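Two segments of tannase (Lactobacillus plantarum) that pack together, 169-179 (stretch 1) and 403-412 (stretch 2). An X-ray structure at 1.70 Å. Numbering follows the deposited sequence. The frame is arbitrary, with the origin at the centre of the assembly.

Stretch 1, residues 169-179: SALAGASGNSA
Stretch 2 403-412: TSSQVAKHWR

Four direct hydrogen bonds hold the two segments together, and three of them are accepted by backbone carbonyls where a helix runs out. Residues 169-174 are helical, closing with Gly173 N to Ser169 O at 3.1 Å, Ala174 N to Ala170 O at 2.9 Å and Ser175 N to Leu171 O at 2.9 Å. Carbonyls in the last turn of a helix lack amide partners further along, so they are free to accept from a neighbouring chain. Here Ala408 N donates to Gly173 O (2.9 Å, 171° at the hydrogen), and Ser405 OG donates to Ala174 O at 2.7 Å. Ser405 points its CA-to-CB bond toward the first segment, and its p rotamer (63°) brings the hydroxyl onto that carbonyl; a serine is short enough to do this while its own backbone passes close by.

Ser175 leaves helical geometry at phi/psi -107/27. Its CA-to-CB bond points away from the second segment, and its p rotamer (66°) lets OG bond back to Leu171 O at 2.7 Å. A type II turn from Ser175 to Ser178 follows, with Ser178 N to Ser175 O at 3.1 Å, Gly176 at -47/122 and Asn177 at 59/36, a positive phi that asparagine tolerates well. The turn presents Gly176 O to Gln406 N, a nearly straight bond of 2.8 Å. Asn177 (chi1 m, -56°) and Gln406 (chi1 m, chi2 t, chi3 -56°) both set out sideways, yet their ends meet: Asn177 ND2 donates to Gln406 OE1 at 2.6 Å, bent to 138°. Two amides suit this pairing, since each carries both a donor and an acceptor.

The second segment is extended through Ser405, Gln406, Val407 and Ala408 (phi/psi -160/170, -103/112, -91/136 and -57/143) and runs against the direction of the first. CA pairs set the register: Gly173 with Ala408 (5.0 Å), Ala174 with Val407 (4.8 Å), Gly176 with Gln406 (4.7 Å) and Ser178 with Ser405 (4.9 Å). At Gly176 the bare CA comes within 3.3 Å of Gln406 O, where an ideal CB would lie only 2.2 Å from that oxygen and clash.

Water fills in around the direct bonds. One molecule lies 2.9 Å from Gly173 O and 2.9 Å from Gln406 O; another lies 2.5 Å from Ser178 OG and 2.8 Å from Ser404 OG. A third accepts from Ala179 N at 2.9 Å and donates to Ser404 O at 2.7 Å.

Further along, strand 410-412 runs at 168° to the helix, with their axes 10.3 Å apart at closest approach. Trp411 (chi1 m, -58°; chi2 65°) spans the gap, anchored by NE1 to Ala408 O at 2.9 Å. Its CH2 lies 3.8 Å from Ala174 CB and its CZ3 3.9 Å from Ala170 CB, small methyls that admit the broad indole. Gly173 is tighter still: an ideal CB there would sit 3.5 Å from Trp411 CH2. Val407 (t) adds CG2 at 3.4 Å from Ala174 O. Together the segments bury 460 Å².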

# COMPACT_ATOMS: atom_id res chain seq x y z
N SER A 169 -0.98 4.48 2.00
CA SER A 169 0.15 5.40 1.96
C SER A 169 0.15 6.16 0.63
O SER A 169 0.28 7.38 0.60
CB SER A 169 1.46 4.63 2.12
OG SER A 169 2.58 5.49 2.00
N ALA A 170 -0.01 5.42 -0.47
CA ALA A 170 -0.02 6.04 -1.78
C ALA A 170 -1.17 7.04 -1.92
O ALA A 170 -0.99 8.14 -2.45
CB ALA A 170 -0.13 4.97 -2.87
N LEU A 171 -2.35 6.66 -1.44
CA LEU A 171 -3.50 7.55 -1.54
C LEU A 171 -3.31 8.83 -0.73
O LEU A 171 -3.73 9.90 -1.15
CB LEU A 171 -4.77 6.82 -1.09
CG LEU A 171 -6.09 7.58 -1.28
CD1 LEU A 171 -6.28 8.00 -2.74
CD2 LEU A 171 -7.22 6.68 -0.83
N ALA A 172 -2.69 8.71 0.44
CA ALA A 172 -2.44 9.88 1.28
C ALA A 172 -1.54 10.86 0.53
O ALA A 172 -1.75 12.07 0.55
CB ALA A 172 -1.78 9.47 2.60
N GLY A 173 -0.52 10.33 -0.14
CA GLY A 173 0.39 11.18 -0.89
C GLY A 173 -0.24 11.79 -2.13
O GLY A 173 0.05 12.92 -2.50
N ALA A 174 -1.13 11.03 -2.77
CA ALA A 174 -1.78 11.50 -3.99
C ALA A 174 -2.93 12.48 -3.80
O ALA A 174 -3.14 13.35 -4.66
CB ALA A 174 -2.27 10.29 -4.79
N SER A 175 -3.64 12.39 -2.68
CA SER A 175 -4.82 13.22 -2.47
C SER A 175 -4.76 14.36 -1.46
O SER A 175 -5.79 14.75 -0.92
CB SER A 175 -6.00 12.32 -2.07
OG SER A 175 -5.76 11.71 -0.81
N GLY A 176 -3.57 14.91 -1.23
CA GLY A 176 -3.43 15.99 -0.28
C GLY A 176 -4.44 17.12 -0.40
O GLY A 176 -4.55 17.76 -1.45
N ASN A 177 -5.18 17.36 0.68
CA ASN A 177 -6.16 18.44 0.74
C ASN A 177 -7.26 18.39 -0.30
O ASN A 177 -7.71 19.43 -0.80
CB ASN A 177 -5.42 19.77 0.68
CG ASN A 177 -4.39 19.89 1.78
OD1 ASN A 177 -4.69 19.64 2.95
ND2 ASN A 177 -3.16 20.25 1.43
N SER A 178 -7.70 17.18 -0.63
CA SER A 178 -8.79 16.99 -1.58
C SER A 178 -10.08 17.33 -0.85
O SER A 178 -10.32 16.83 0.25
CB SER A 178 -8.84 15.53 -2.04
OG SER A 178 -10.08 15.26 -2.68
N ALA A 179 -10.92 18.16 -1.46
CA ALA A 179 -12.17 18.56 -0.83
C ALA A 179 -13.16 17.41 -0.66
O ALA A 179 -14.08 17.49 0.14
CB ALA A 179 -12.82 19.68 -1.65
N THR A 403 -6.45 17.42 -11.70
CA THR A 403 -5.98 18.23 -10.59
C THR A 403 -7.09 18.49 -9.58
O THR A 403 -8.13 19.05 -9.93
CB THR A 403 -5.44 19.60 -11.07
OG1 THR A 403 -4.33 19.40 -11.96
CG2 THR A 403 -4.98 20.44 -9.89
N SER A 404 -6.88 18.06 -8.34
CA SER A 404 -7.86 18.26 -7.28
C SER A 404 -7.18 18.09 -5.93
O SER A 404 -7.84 18.03 -4.89
CB SER A 404 -9.00 17.25 -7.39
OG SER A 404 -8.60 15.96 -6.95
N SER A 405 -5.85 18.05 -5.94
CA SER A 405 -5.11 17.87 -4.70
C SER A 405 -3.67 18.32 -4.82
O SER A 405 -3.19 18.60 -5.92
CB SER A 405 -5.13 16.39 -4.31
OG SER A 405 -4.45 15.63 -5.29
N GLN A 406 -2.99 18.39 -3.68
CA GLN A 406 -1.58 18.75 -3.64
C GLN A 406 -0.88 17.40 -3.44
O GLN A 406 -1.03 16.76 -2.41
CB GLN A 406 -1.33 19.73 -2.49
CG GLN A 406 -2.01 21.08 -2.76
CD GLN A 406 -1.94 22.06 -1.61
OE1 GLN A 406 -2.38 21.76 -0.50
NE2 GLN A 406 -1.41 23.25 -1.87
N VAL A 407 -0.16 16.98 -4.47
CA VAL A 407 0.52 15.69 -4.51
C VAL A 407 1.96 15.66 -3.98
O VAL A 407 2.75 16.54 -4.29
CB VAL A 407 0.53 15.14 -5.96
CG1 VAL A 407 1.10 13.73 -6.01
CG2 VAL A 407 -0.90 15.16 -6.52
N ALA A 408 2.28 14.65 -3.18
CA ALA A 408 3.63 14.50 -2.64
C ALA A 408 4.58 14.45 -3.84
O ALA A 408 4.25 13.87 -4.87
CB ALA A 408 3.74 13.20 -1.84
N LYS A 409 5.75 15.06 -3.70
CA LYS A 409 6.70 15.09 -4.81
C LYS A 409 7.67 13.91 -4.88
O LYS A 409 8.33 13.71 -5.90
CB LYS A 409 7.48 16.40 -4.78
CG LYS A 409 6.60 17.65 -4.82
CD LYS A 409 5.67 17.63 -6.04
CE LYS A 409 4.71 18.82 -6.02
NZ LYS A 409 3.80 18.82 -7.20
N HIS A 410 7.74 13.12 -3.81
CA HIS A 410 8.69 12.00 -3.75
C HIS A 410 8.01 10.67 -3.44
O HIS A 410 7.31 10.54 -2.44
CB HIS A 410 9.74 12.30 -2.69
CG HIS A 410 10.29 13.69 -2.77
ND1 HIS A 410 11.10 14.11 -3.80
CD2 HIS A 410 10.11 14.77 -1.97
CE1 HIS A 410 11.39 15.39 -3.64
NE2 HIS A 410 10.80 15.81 -2.53
N TRP A 411 8.26 9.68 -4.29
CA TRP A 411 7.66 8.35 -4.14
C TRP A 411 8.65 7.19 -4.23
O TRP A 411 9.57 7.20 -5.05
CB TRP A 411 6.61 8.13 -5.24
CG TRP A 411 5.50 9.12 -5.25
CD1 TRP A 411 5.61 10.46 -5.52
CD2 TRP A 411 4.12 8.88 -4.96
NE1 TRP A 411 4.38 11.06 -5.41
CE2 TRP A 411 3.45 10.12 -5.07
CE3 TRP A 411 3.39 7.74 -4.62
CZ2 TRP A 411 2.07 10.24 -4.84
CZ3 TRP A 411 2.01 7.86 -4.40
CH2 TRP A 411 1.37 9.11 -4.51
N ARG A 412 8.43 6.18 -3.39
CA ARG A 412 9.25 4.97 -3.40
C ARG A 412 8.27 3.80 -3.38
O ARG A 412 7.52 3.61 -2.42
CB ARG A 412 10.17 4.88 -2.18
CG ARG A 412 11.10 3.66 -2.24
CD ARG A 412 12.14 3.69 -1.13
NE ARG A 412 13.16 2.64 -1.29
CZ ARG A 412 13.00 1.37 -0.93
NH1 ARG A 412 11.87 0.96 -0.38
NH2 ARG A 412 13.99 0.51 -1.10
O HOH W 1 -0.06 14.95 -0.42
O HOH W 2 -10.56 15.24 -5.15
O HOH W 3 -10.19 19.18 -4.10